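Local coordinates for 457aa long hypothetical protein (Pyrococcus horikoshii, PDB 2CSU) that is of unknown function but belongs to the succinyl-CoA ligase-like proteins, joining a Rossmann-type CoA-binding domain to two flavodoxin-like domains, at residues E192-L197 with M220-R225; I232-A237 with A263-S268; L363-N368 with K398-E403. All coordinates share one frame; numbering follows the deposited sequence.

Overall arrangement
Contacts 1 and 2 lie in the same flavodoxin-like domain, with centres about 13 Å apart. Helix 216-229 belongs to contact 1 and runs almost directly into strand 232-236 of contact 2. The two contacts touch. Met194 SE packs on Ile232 CD1 at 3.7 Å, and Met220 CE lies against Ala264 CB and Phe265 CD1. Met220 O probably makes a weak hydrogen bond with Ser268 OG. Contact 3 stands apart, in the ligase-CoA region, which has its own sheet. Its centre is about 34 Å from that of contact 1 and about 32 Å from that of contact 2. Its nearest atoms are about 18 Å from either. All three contacts involve helices that cover parallel strands.

Contact 1: residues E192-L197 with M220-R225; sequences ELMEYL and MEVAKR
Val222 is the centre of this contact, set between Met194 and Glu195 of the facing helix. Its two methyl groups divide the work. CG1 lies anti to the backbone N (chi1 155°) and meets the inner neighbour, with Met194 CB 3.8 Å from Val222 CG1. The Met194 chain bends at chi3, and this brings its methyl CE back to 3.9 Å from Val222 CG1. Met194 is modelled as selenomethionine. CG2 faces the outer neighbour: Glu195 CG is 3.8 Å from Val222 CG2, and the Glu195 chain runs across the valine at about a right angle. Met194 and Val222 are both buried, so this half of the contact is closed and apolar.

The helices are 190-197 and 216-229. Their segments run nearly parallel, 17° apart, with axes 9.5 Å from each other. They lie side by side on a largely parallel sheet, as connecting helices do in a flavodoxin-like alpha/beta fold. Helix 190-197 leads from strand 175-181 to strand 205-210, and helix 216-229 leads on to strand 232-236. Leu193 and Leu197 of the first helix rest on strands 152-156 and 175-181.

The outer half is looser. Beyond CG, Glu195 is extended and carries its carboxylate past Val222 CG2 toward exposed Arg225. Glu195 OE2 approaches the edge of the guanidinium, near its plane, and stops 3.7 Å from Arg225 NH2. This is a long salt bridge with no hydrogen bond. The carboxylate and guanidinium planes are 48° apart, so the two groups do not pair flat.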
ATOM      1  N   GLU A 192     -26.258 -13.700  11.034  1.00 27.94           N
ATOM      2  CA  GLU A 192     -26.176 -14.108  12.418  1.00 29.40           C
ATOM      3  C   GLU A 192     -24.945 -13.496  13.067  1.00 29.39           C
ATOM      4  O   GLU A 192     -24.981 -13.125  14.237  1.00 28.26           O
ATOM      5  CB  GLU A 192     -26.141 -15.631  12.521  1.00 30.31           C
ATOM      6  CG  GLU A 192     -27.534 -16.276  12.467  1.00 33.77           C
ATOM      7  CD  GLU A 192     -27.538 -17.615  11.744  1.00 35.06           C
ATOM      8  OE1 GLU A 192     -26.715 -18.489  12.092  1.00 37.98           O
ATOM      9  OE2 GLU A 192     -28.368 -17.797  10.821  1.00 37.17           O
ATOM     10  N   LEU A 193     -23.865 -13.383  12.305  1.00 29.68           N
ATOM     11  CA  LEU A 193     -22.648 -12.804  12.840  1.00 31.03           C
ATOM     12  C   LEU A 193     -22.820 -11.304  13.079  1.00 31.20           C
ATOM     13  O   LEU A 193     -22.378 -10.788  14.099  1.00 31.18           O
ATOM     14  CB  LEU A 193     -21.481 -13.074  11.909  1.00 30.47           C
ATOM     15  CG  LEU A 193     -20.931 -14.500  11.990  1.00 31.39           C
ATOM     16  CD1 LEU A 193     -19.821 -14.652  10.962  1.00 30.89           C
ATOM     17  CD2 LEU A 193     -20.401 -14.795  13.402  1.00 30.97           C
HETATM   18  N   MSE A 194     -23.482 -10.618  12.148  1.00 31.65           N
HETATM   19  CA  MSE A 194     -23.719  -9.191  12.290  1.00 32.37           C
HETATM   20  C   MSE A 194     -24.641  -8.940  13.473  1.00 32.04           C
HETATM   21  O   MSE A 194     -24.521  -7.916  14.143  1.00 32.55           O
HETATM   22  CB  MSE A 194     -24.342  -8.594  11.019  1.00 33.61           C
HETATM   23  CG  MSE A 194     -23.345  -8.326   9.899  1.00 37.59           C
HETATM   24 SE   MSE A 194     -24.094  -7.806   8.301  1.00 41.71          SE
HETATM   25  CE  MSE A 194     -25.171  -8.951   8.170  1.00 39.97           C
ATOM     26  N   GLU A 195     -25.572  -9.858  13.730  1.00 31.62           N
ATOM     27  CA  GLU A 195     -26.469  -9.668  14.863  1.00 32.11           C
ATOM     28  C   GLU A 195     -25.656  -9.732  16.152  1.00 31.41           C
ATOM     29  O   GLU A 195     -25.807  -8.898  17.038  1.00 30.36           O
ATOM     30  CB  GLU A 195     -27.576 -10.735  14.883  1.00 33.54           C
ATOM     31  CG  GLU A 195     -28.711 -10.477  13.880  1.00 37.19           C
ATOM     32  CD  GLU A 195     -29.762 -11.586  13.856  1.00 38.96           C
ATOM     33  OE1 GLU A 195     -29.386 -12.776  13.757  1.00 40.27           O
ATOM     34  OE2 GLU A 195     -30.967 -11.262  13.931  1.00 40.36           O
ATOM     35  N   TYR A 196     -24.783 -10.722  16.262  1.00 30.40           N
ATOM     36  CA  TYR A 196     -23.969 -10.845  17.465  1.00 29.92           C
ATOM     37  C   TYR A 196     -22.994  -9.664  17.652  1.00 28.65           C
ATOM     38  O   TYR A 196     -22.888  -9.100  18.745  1.00 27.50           O
ATOM     39  CB  TYR A 196     -23.197 -12.156  17.416  1.00 30.12           C
ATOM     40  CG  TYR A 196     -21.996 -12.198  18.324  1.00 31.66           C
ATOM     41  CD1 TYR A 196     -22.138 -12.381  19.703  1.00 30.93           C
ATOM     42  CD2 TYR A 196     -20.710 -12.061  17.802  1.00 31.66           C
ATOM     43  CE1 TYR A 196     -21.024 -12.433  20.536  1.00 32.16           C
ATOM     44  CE2 TYR A 196     -19.592 -12.107  18.627  1.00 32.11           C
ATOM     45  CZ  TYR A 196     -19.757 -12.293  19.990  1.00 32.40           C
ATOM     46  OH  TYR A 196     -18.651 -12.324  20.804  1.00 33.93           O
ATOM     47  N   LEU A 197     -22.290  -9.303  16.580  1.00 28.32           N
ATOM     48  CA  LEU A 197     -21.311  -8.223  16.612  1.00 28.20           C
ATOM     49  C   LEU A 197     -21.924  -6.855  16.860  1.00 29.73           C
ATOM     50  O   LEU A 197     -21.239  -5.924  17.282  1.00 29.23           O
ATOM     51  CB  LEU A 197     -20.519  -8.208  15.298  1.00 27.01           C
ATOM     52  CG  LEU A 197     -19.546  -9.368  15.069  1.00 26.49           C
ATOM     53  CD1 LEU A 197     -19.064  -9.370  13.627  1.00 26.01           C
ATOM     54  CD2 LEU A 197     -18.361  -9.227  16.025  1.00 25.27           C
HETATM   55  N   MSE A 220     -30.075  -8.013   4.497  1.00 41.68           N
HETATM   56  CA  MSE A 220     -30.394  -6.597   4.397  1.00 43.18           C
HETATM   57  C   MSE A 220     -31.139  -6.033   5.607  1.00 41.44           C
HETATM   58  O   MSE A 220     -30.826  -4.937   6.074  1.00 40.76           O
HETATM   59  CB  MSE A 220     -31.185  -6.322   3.113  1.00 47.03           C
HETATM   60  CG  MSE A 220     -30.321  -6.287   1.850  1.00 52.99           C
HETATM   61 SE   MSE A 220     -28.563  -5.945   2.181  1.00 60.51          SE
HETATM   62  CE  MSE A 220     -27.829  -6.541   0.719  1.00 57.75           C
ATOM     63  N   GLU A 221     -32.109  -6.776   6.128  1.00 39.97           N
ATOM     64  CA  GLU A 221     -32.863  -6.292   7.273  1.00 39.68           C
ATOM     65  C   GLU A 221     -32.016  -6.281   8.542  1.00 37.80           C
ATOM     66  O   GLU A 221     -32.197  -5.428   9.402  1.00 37.34           O
ATOM     67  CB  GLU A 221     -34.130  -7.126   7.480  1.00 41.05           C
ATOM     68  CG  GLU A 221     -35.083  -6.529   8.515  1.00 44.54           C
ATOM     69  CD  GLU A 221     -35.466  -5.074   8.213  1.00 47.24           C
ATOM     70  OE1 GLU A 221     -36.061  -4.809   7.139  1.00 46.95           O
ATOM     71  OE2 GLU A 221     -35.170  -4.194   9.058  1.00 48.41           O
ATOM     72  N   VAL A 222     -31.094  -7.231   8.661  1.00 36.07           N
ATOM     73  CA  VAL A 222     -30.207  -7.267   9.821  1.00 34.66           C
ATOM     74  C   VAL A 222     -29.232  -6.090   9.680  1.00 33.93           C
ATOM     75  O   VAL A 222     -28.976  -5.360  10.628  1.00 33.50           O
ATOM     76  CB  VAL A 222     -29.416  -8.603   9.889  1.00 34.76           C
ATOM     77  CG1 VAL A 222     -28.129  -8.415  10.669  1.00 34.17           C
ATOM     78  CG2 VAL A 222     -30.274  -9.683  10.565  1.00 33.99           C
ATOM     79  N   ALA A 223     -28.702  -5.909   8.478  1.00 33.29           N
ATOM     80  CA  ALA A 223     -27.764  -4.823   8.213  1.00 33.47           C
ATOM     81  C   ALA A 223     -28.395  -3.462   8.479  1.00 34.28           C
ATOM     82  O   ALA A 223     -27.759  -2.582   9.062  1.00 32.94           O
ATOM     83  CB  ALA A 223     -27.276  -4.890   6.763  1.00 33.52           C
ATOM     84  N   LYS A 224     -29.646  -3.292   8.053  1.00 35.64           N
ATOM     85  CA  LYS A 224     -30.386  -2.058   8.252  1.00 37.34           C
ATOM     86  C   LYS A 224     -30.401  -1.672   9.724  1.00 37.39           C
ATOM     87  O   LYS A 224     -30.245  -0.516  10.091  1.00 37.71           O
ATOM     88  CB  LYS A 224     -31.817  -2.273   7.756  1.00 39.42           C
ATOM     89  CG  LYS A 224     -32.369  -1.044   7.028  1.00 41.83           C
ATOM     90  CD  LYS A 224     -33.891  -1.089   6.885  1.00 43.07           C
ATOM     91  CE  LYS A 224     -34.347  -0.940   5.429  1.00 44.92           C
ATOM     92  NZ  LYS A 224     -35.714  -1.439   5.292  1.00 46.52           N
ATOM     93  N   ARG A 225     -30.639  -2.668  10.571  1.00 37.38           N
ATOM     94  CA  ARG A 225     -30.688  -2.400  12.007  1.00 38.27           C
ATOM     95  C   ARG A 225     -29.290  -2.149  12.590  1.00 37.66           C
ATOM     96  O   ARG A 225     -29.027  -1.149  13.250  1.00 37.26           O
ATOM     97  CB  ARG A 225     -31.325  -3.613  12.687  1.00 39.21           C
ATOM     98  CG  ARG A 225     -32.850  -3.521  12.749  1.00 40.63           C
ATOM     99  CD  ARG A 225     -33.455  -4.593  13.662  1.00 41.40           C
ATOM    100  NE  ARG A 225     -33.384  -5.915  13.035  1.00 42.93           N
ATOM    101  CZ  ARG A 225     -32.427  -6.739  13.489  1.00 43.43           C
ATOM    102  NH1 ARG A 225     -31.619  -6.344  14.461  1.00 44.44           N
ATOM    103  NH2 ARG A 225     -32.309  -7.968  12.974  1.00 43.32           N
TER

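Contact 2: residues I232-A237 with A263-S268; sequences IIALKA and AAFKQS
Lys236 touches the ring of Phe265 through the root of its side chain and then turns away. CB is its closest atom, lying at the ring edge near the ring plane, with Lys236 CB 4.0 Å from Phe265 CE2. CG stands anti to the backbone N (chi1 173°). The bend at chi2 then carries CD and CE on past the ring edge, not over its face. Lys236 CG and CD each pass about 4.5 Å from Phe265 CE2, and CE leads away. A second bend at chi4 turns the tip back to the backbone. There Lys236 NZ donates to Ala237 O at 2.7 Å, with a C=O...N angle of 155°. NZ also bonds to Glu211 O, and the lysine makes a cation-pi contact with Tyr261, one helical turn before Phe265. These partners hold the charged end beside the buried contact.

One face of the Phe265 ring is covered by Ala234. The methyl CB of Ala234 sits over the ring centre, 4.3 Å from the centroid of Phe265 and 12° off the ring normal, as a CH-pi contact. Ile210 and Val270 also touch the phenylalanine side chain.

Strand 232-236, helix 258-267 and strand 271-273 follow one another in the chain, and the two strands pair in parallel. Phe265 thus joins helix to sheet within a beta-alpha-beta crossover of the flavodoxin-like domain.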
ATOM      1  N   ILE A 232     -20.817  -1.070   8.880  1.00 25.52           N
ATOM      2  CA  ILE A 232     -20.489  -2.295   8.189  1.00 25.49           C
ATOM      3  C   ILE A 232     -19.934  -1.888   6.826  1.00 25.04           C
ATOM      4  O   ILE A 232     -20.568  -1.130   6.101  1.00 25.60           O
ATOM      5  CB  ILE A 232     -21.751  -3.171   8.020  1.00 24.92           C
ATOM      6  CG1 ILE A 232     -22.279  -3.580   9.402  1.00 25.52           C
ATOM      7  CG2 ILE A 232     -21.441  -4.376   7.149  1.00 25.58           C
ATOM      8  CD1 ILE A 232     -23.612  -4.306   9.396  1.00 25.21           C
ATOM      9  N   ILE A 233     -18.737  -2.377   6.500  1.00 25.39           N
ATOM     10  CA  ILE A 233     -18.084  -2.069   5.229  1.00 25.42           C
ATOM     11  C   ILE A 233     -17.932  -3.371   4.435  1.00 26.53           C
ATOM     12  O   ILE A 233     -17.279  -4.314   4.902  1.00 26.49           O
ATOM     13  CB  ILE A 233     -16.666  -1.450   5.436  1.00 25.19           C
ATOM     14  CG1 ILE A 233     -16.739  -0.171   6.275  1.00 24.89           C
ATOM     15  CG2 ILE A 233     -16.064  -1.078   4.088  1.00 23.18           C
ATOM     16  CD1 ILE A 233     -17.219  -0.365   7.685  1.00 26.04           C
ATOM     17  N   ALA A 234     -18.527  -3.416   3.240  1.00 26.54           N
ATOM     18  CA  ALA A 234     -18.469  -4.608   2.396  1.00 26.95           C
ATOM     19  C   ALA A 234     -17.716  -4.440   1.086  1.00 26.94           C
ATOM     20  O   ALA A 234     -17.923  -3.480   0.348  1.00 27.02           O
ATOM     21  CB  ALA A 234     -19.883  -5.106   2.096  1.00 26.48           C
ATOM     22  N   LEU A 235     -16.836  -5.394   0.815  1.00 27.35           N
ATOM     23  CA  LEU A 235     -16.061  -5.436  -0.420  1.00 28.49           C
ATOM     24  C   LEU A 235     -16.690  -6.621  -1.153  1.00 30.25           C
ATOM     25  O   LEU A 235     -16.542  -7.769  -0.734  1.00 29.71           O
ATOM     26  CB  LEU A 235     -14.572  -5.710  -0.127  1.00 28.12           C
ATOM     27  CG  LEU A 235     -13.674  -6.065  -1.337  1.00 28.56           C
ATOM     28  CD1 LEU A 235     -13.735  -4.952  -2.386  1.00 27.36           C
ATOM     29  CD2 LEU A 235     -12.232  -6.295  -0.874  1.00 26.41           C
ATOM     30  N   LYS A 236     -17.428  -6.331  -2.220  1.00 32.58           N
ATOM     31  CA  LYS A 236     -18.108  -7.361  -2.998  1.00 34.90           C
ATOM     32  C   LYS A 236     -17.323  -7.716  -4.259  1.00 36.21           C
ATOM     33  O   LYS A 236     -16.994  -6.875  -5.084  1.00 36.80           O
ATOM     34  CB  LYS A 236     -19.499  -6.850  -3.382  1.00 35.52           C
ATOM     35  CG  LYS A 236     -20.218  -7.799  -4.349  1.00 36.83           C
ATOM     36  CD  LYS A 236     -20.829  -9.008  -3.638  1.00 36.34           C
ATOM     37  CE  LYS A 236     -21.606  -9.923  -4.591  1.00 36.77           C
ATOM     38  NZ  LYS A 236     -20.674 -10.748  -5.360  1.00 37.20           N
ATOM     39  N   ALA A 237     -16.978  -9.011  -4.362  1.00 37.83           N
ATOM     40  CA  ALA A 237     -16.223  -9.464  -5.524  1.00 39.32           C
ATOM     41  C   ALA A 237     -17.145  -9.825  -6.688  1.00 40.41           C
ATOM     42  O   ALA A 237     -18.219 -10.393  -6.521  1.00 40.70           O
ATOM     43  CB  ALA A 237     -15.412 -10.696  -5.113  1.00 39.23           C
ATOM     44  N   ALA A 263     -26.402  -1.538  -4.751  1.00 46.48           N
ATOM     45  CA  ALA A 263     -27.577  -0.740  -4.406  1.00 45.37           C
ATOM     46  C   ALA A 263     -28.258  -1.262  -3.145  1.00 44.67           C
ATOM     47  O   ALA A 263     -28.710  -0.485  -2.311  1.00 44.88           O
ATOM     48  CB  ALA A 263     -28.560  -0.730  -5.573  1.00 45.41           C
ATOM     49  N   ALA A 264     -28.338  -2.579  -3.008  1.00 43.76           N
ATOM     50  CA  ALA A 264     -28.946  -3.180  -1.825  1.00 43.68           C
ATOM     51  C   ALA A 264     -28.130  -2.828  -0.574  1.00 43.53           C
ATOM     52  O   ALA A 264     -28.698  -2.556   0.487  1.00 43.40           O
ATOM     53  CB  ALA A 264     -29.020  -4.694  -1.985  1.00 43.47           C
ATOM     54  N   PHE A 265     -26.802  -2.843  -0.698  1.00 43.27           N
ATOM     55  CA  PHE A 265     -25.948  -2.507   0.439  1.00 43.40           C
ATOM     56  C   PHE A 265     -26.203  -1.074   0.868  1.00 43.51           C
ATOM     57  O   PHE A 265     -26.348  -0.788   2.053  1.00 43.60           O
ATOM     58  CB  PHE A 265     -24.461  -2.651   0.091  1.00 43.84           C
ATOM     59  CG  PHE A 265     -23.990  -4.073  -0.040  1.00 44.31           C
ATOM     60  CD1 PHE A 265     -24.440  -5.055   0.831  1.00 44.27           C
ATOM     61  CD2 PHE A 265     -23.068  -4.422  -1.023  1.00 44.85           C
ATOM     62  CE1 PHE A 265     -23.979  -6.363   0.727  1.00 44.51           C
ATOM     63  CE2 PHE A 265     -22.600  -5.726  -1.134  1.00 44.34           C
ATOM     64  CZ  PHE A 265     -23.056  -6.699  -0.257  1.00 44.28           C
ATOM     65  N   LYS A 266     -26.261  -0.178  -0.113  1.00 43.72           N
ATOM     66  CA  LYS A 266     -26.483   1.241   0.137  1.00 43.80           C
ATOM     67  C   LYS A 266     -27.747   1.530   0.945  1.00 43.01           C
ATOM     68  O   LYS A 266     -27.712   2.298   1.900  1.00 42.47           O
ATOM     69  CB  LYS A 266     -26.560   2.007  -1.191  1.00 45.61           C
ATOM     70  CG  LYS A 266     -25.333   1.883  -2.106  1.00 47.26           C
ATOM     71  CD  LYS A 266     -24.119   2.664  -1.605  1.00 48.44           C
ATOM     72  CE  LYS A 266     -23.016   2.680  -2.675  1.00 49.86           C
ATOM     73  NZ  LYS A 266     -21.837   3.546  -2.342  1.00 50.24           N
ATOM     74  N   GLN A 267     -28.863   0.917   0.559  1.00 42.15           N
ATOM     75  CA  GLN A 267     -30.141   1.141   1.240  1.00 41.43           C
ATOM     76  C   GLN A 267     -30.173   0.640   2.681  1.00 39.98           C
ATOM     77  O   GLN A 267     -30.884   1.189   3.522  1.00 39.64           O
ATOM     78  CB  GLN A 267     -31.280   0.495   0.437  1.00 43.25           C
ATOM     79  CG  GLN A 267     -31.493   1.104  -0.951  1.00 45.49           C
ATOM     80  CD  GLN A 267     -32.102   2.507  -0.909  1.00 47.08           C
ATOM     81  OE1 GLN A 267     -31.407   3.507  -1.083  1.00 48.72           O
ATOM     82  NE2 GLN A 267     -33.409   2.579  -0.686  1.00 46.88           N
ATOM     83  N   SER A 268     -29.400  -0.400   2.965  1.00 38.70           N
ATOM     84  CA  SER A 268     -29.342  -0.968   4.308  1.00 37.73           C
ATOM     85  C   SER A 268     -28.323  -0.264   5.212  1.00 36.54           C
ATOM     86  O   SER A 268     -28.080  -0.705   6.339  1.00 36.37           O
ATOM     87  CB  SER A 268     -29.005  -2.455   4.233  1.00 38.22           C
ATOM     88  OG  SER A 268     -29.993  -3.149   3.498  1.00 39.09           O
TER

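Contact 3: residues L363-N368 with K398-E403; sequences LLQDPN and KEVNNE
Gln365 and Val400 meet at a slant, each near the C-terminal end of its helix. The Gln365 chain is extended beyond CG and passes the forked end of the valine. Gln365 CG is 4.0 Å from both Val400 CG1 and Val400 CG2. Further out, Gln365 OE1 reaches 3.8 Å from Val400 CG2. Gln365 is exposed, so this side is the outer one.

Leu364 lies on the inner side. Its CB is 4.4 Å from Val400 CG2, and its side chain also packs on Leu372 of strand 371-377. Beyond its helix, Asn402 has CG between the backbone N and the carbonyl carbon (chi1 56°). This turns the amide back to the end of helix 353-365, with Asn402 ND2 2.9 Å from Leu364 O and 4.0 Å from Leu364 CB. Leu364 O also accepts a hydrogen bond from Lys404 NZ.

Past the helix, Asp366 OD1 accepts a hydrogen bond from Asn368 N at 3.0 Å, which makes an Asx turn. Helix 353-365 leads into strand 371-377, and helix 388-400 links that strand to its parallel neighbour 406-411. The contact therefore joins the ends of two successive crossover helices in the flavodoxin-like alpha/beta fold of the ligase-CoA domain.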
ATOM      1  N   LEU A 363      -7.540  24.682  14.405  1.00 38.60           N
ATOM      2  CA  LEU A 363      -8.492  24.131  13.442  1.00 39.33           C
ATOM      3  C   LEU A 363      -9.630  23.386  14.137  1.00 39.24           C
ATOM      4  O   LEU A 363     -10.788  23.522  13.745  1.00 38.63           O
ATOM      5  CB  LEU A 363      -7.789  23.199  12.449  1.00 38.03           C
ATOM      6  CG  LEU A 363      -6.901  23.877  11.410  1.00 38.37           C
ATOM      7  CD1 LEU A 363      -6.125  22.826  10.625  1.00 38.49           C
ATOM      8  CD2 LEU A 363      -7.763  24.723  10.492  1.00 38.65           C
ATOM      9  N   LEU A 364      -9.301  22.608  15.165  1.00 40.19           N
ATOM     10  CA  LEU A 364     -10.318  21.861  15.907  1.00 42.03           C
ATOM     11  C   LEU A 364     -11.247  22.781  16.709  1.00 42.84           C
ATOM     12  O   LEU A 364     -12.331  22.375  17.119  1.00 42.29           O
ATOM     13  CB  LEU A 364      -9.657  20.854  16.859  1.00 41.43           C
ATOM     14  CG  LEU A 364      -8.965  19.619  16.266  1.00 41.89           C
ATOM     15  CD1 LEU A 364      -8.185  18.910  17.347  1.00 41.21           C
ATOM     16  CD2 LEU A 364      -9.990  18.677  15.653  1.00 41.00           C
ATOM     17  N   GLN A 365     -10.817  24.019  16.938  1.00 44.69           N
ATOM     18  CA  GLN A 365     -11.628  24.968  17.696  1.00 46.00           C
ATOM     19  C   GLN A 365     -12.512  25.813  16.787  1.00 46.38           C
ATOM     20  O   GLN A 365     -13.511  26.393  17.232  1.00 46.75           O
ATOM     21  CB  GLN A 365     -10.731  25.873  18.548  1.00 46.78           C
ATOM     22  CG  GLN A 365     -10.379  25.281  19.905  1.00 48.28           C
ATOM     23  CD  GLN A 365      -9.315  26.082  20.651  1.00 49.71           C
ATOM     24  OE1 GLN A 365      -8.831  25.654  21.698  1.00 49.82           O
ATOM     25  NE2 GLN A 365      -8.945  27.245  20.108  1.00 49.72           N
ATOM     26  N   ASP A 366     -12.147  25.885  15.513  1.00 46.51           N
ATOM     27  CA  ASP A 366     -12.938  26.656  14.568  1.00 46.84           C
ATOM     28  C   ASP A 366     -14.294  25.975  14.466  1.00 47.36           C
ATOM     29  O   ASP A 366     -14.386  24.775  14.208  1.00 47.26           O
ATOM     30  CB  ASP A 366     -12.257  26.703  13.201  1.00 46.75           C
ATOM     31  CG  ASP A 366     -12.829  27.782  12.301  1.00 47.79           C
ATOM     32  OD1 ASP A 366     -13.936  27.586  11.762  1.00 47.96           O
ATOM     33  OD2 ASP A 366     -12.171  28.834  12.135  1.00 48.06           O
ATOM     34  N   PRO A 367     -15.372  26.738  14.681  1.00 47.25           N
ATOM     35  CA  PRO A 367     -16.738  26.214  14.621  1.00 46.83           C
ATOM     36  C   PRO A 367     -17.171  25.668  13.265  1.00 46.34           C
ATOM     37  O   PRO A 367     -18.202  25.009  13.173  1.00 46.25           O
ATOM     38  CB  PRO A 367     -17.579  27.415  15.047  1.00 47.50           C
ATOM     39  CG  PRO A 367     -16.779  28.575  14.495  1.00 47.09           C
ATOM     40  CD  PRO A 367     -15.375  28.194  14.907  1.00 46.75           C
ATOM     41  N   ASN A 368     -16.401  25.932  12.217  1.00 45.69           N
ATOM     42  CA  ASN A 368     -16.772  25.449  10.888  1.00 44.93           C
ATOM     43  C   ASN A 368     -16.069  24.167  10.475  1.00 43.81           C
ATOM     44  O   ASN A 368     -16.304  23.651   9.384  1.00 43.87           O
ATOM     45  CB  ASN A 368     -16.514  26.527   9.832  1.00 46.09           C
ATOM     46  CG  ASN A 368     -17.450  27.710   9.971  1.00 47.61           C
ATOM     47  OD1 ASN A 368     -18.649  27.547  10.170  1.00 48.45           O
ATOM     48  ND2 ASN A 368     -16.901  28.915   9.855  1.00 48.72           N
ATOM     49  N   LYS A 398      -5.951  15.970  22.589  1.00 43.72           N
ATOM     50  CA  LYS A 398      -6.144  15.729  24.016  1.00 46.08           C
ATOM     51  C   LYS A 398      -6.532  17.002  24.783  1.00 46.76           C
ATOM     52  O   LYS A 398      -7.018  16.963  25.905  1.00 47.33           O
ATOM     53  CB  LYS A 398      -4.840  15.166  24.585  1.00 46.87           C
ATOM     54  CG  LYS A 398      -5.027  14.572  25.980  1.00 49.32           C
ATOM     55  CD  LYS A 398      -3.716  14.518  26.772  1.00 50.29           C
ATOM     56  CE  LYS A 398      -3.768  13.516  27.934  1.00 51.80           C
ATOM     57  NZ  LYS A 398      -2.515  12.772  27.991  1.00 53.04           N
ATOM     58  N   GLU A 399      -6.259  18.167  24.159  1.00 48.26           N
ATOM     59  CA  GLU A 399      -6.501  19.405  24.889  1.00 49.12           C
ATOM     60  C   GLU A 399      -7.915  19.941  24.640  1.00 49.27           C
ATOM     61  O   GLU A 399      -8.725  20.072  25.549  1.00 49.39           O
ATOM     62  CB  GLU A 399      -5.456  20.433  24.448  1.00 49.88           C
ATOM     63  CG  GLU A 399      -4.758  21.096  25.637  1.00 51.07           C
ATOM     64  CD  GLU A 399      -4.233  22.452  25.221  1.00 51.76           C
ATOM     65  OE1 GLU A 399      -5.007  23.247  24.712  1.00 51.50           O
ATOM     66  OE2 GLU A 399      -3.047  22.704  25.419  1.00 52.12           O
ATOM     67  N   VAL A 400      -8.187  20.288  23.365  1.00 49.67           N
ATOM     68  CA  VAL A 400      -9.515  20.795  23.030  1.00 50.26           C
ATOM     69  C   VAL A 400     -10.604  19.848  23.529  1.00 50.82           C
ATOM     70  O   VAL A 400     -11.657  20.250  24.007  1.00 50.95           O
ATOM     71  CB  VAL A 400      -9.623  20.935  21.510  1.00 50.26           C
ATOM     72  CG1 VAL A 400     -10.989  21.509  21.141  1.00 50.88           C
ATOM     73  CG2 VAL A 400      -8.545  21.881  21.016  1.00 50.38           C
ATOM     74  N   ASN A 401     -10.335  18.546  23.345  1.00 51.58           N
ATOM     75  CA  ASN A 401     -11.239  17.532  23.869  1.00 51.82           C
ATOM     76  C   ASN A 401     -12.685  17.737  23.440  1.00 51.31           C
ATOM     77  O   ASN A 401     -13.625  17.623  24.220  1.00 51.52           O
ATOM     78  CB  ASN A 401     -11.129  17.529  25.388  1.00 53.37           C
ATOM     79  CG  ASN A 401     -10.356  16.311  25.820  1.00 55.58           C
ATOM     80  OD1 ASN A 401     -10.564  15.206  25.330  1.00 56.35           O
ATOM     81  ND2 ASN A 401      -9.384  16.548  26.715  1.00 56.24           N
ATOM     82  N   ASN A 402     -12.854  18.096  22.159  1.00 50.44           N
ATOM     83  CA  ASN A 402     -14.183  17.987  21.595  1.00 50.16           C
ATOM     84  C   ASN A 402     -14.376  16.592  21.012  1.00 49.51           C
ATOM     85  O   ASN A 402     -13.634  15.661  21.296  1.00 49.85           O
ATOM     86  CB  ASN A 402     -14.372  19.051  20.513  1.00 50.83           C
ATOM     87  CG  ASN A 402     -13.296  18.927  19.469  1.00 51.52           C
ATOM     88  OD1 ASN A 402     -12.768  17.851  19.208  1.00 51.68           O
ATOM     89  ND2 ASN A 402     -13.009  20.065  18.815  1.00 51.54           N
ATOM     90  N   GLU A 403     -15.399  16.353  20.189  1.00 47.65           N
ATOM     91  CA  GLU A 403     -15.472  15.025  19.595  1.00 46.20           C
ATOM     92  C   GLU A 403     -15.693  15.093  18.096  1.00 43.67           C
ATOM     93  O   GLU A 403     -16.521  14.394  17.526  1.00 44.00           O
ATOM     94  CB  GLU A 403     -16.619  14.265  20.262  1.00 48.29           C
ATOM     95  CG  GLU A 403     -16.205  13.638  21.595  1.00 50.55           C
ATOM     96  CD  GLU A 403     -16.040  12.144  21.411  1.00 52.17           C
ATOM     97  OE1 GLU A 403     -16.977  11.504  20.936  1.00 53.07           O
ATOM     98  OE2 GLU A 403     -14.976  11.629  21.761  1.00 52.93           O
TER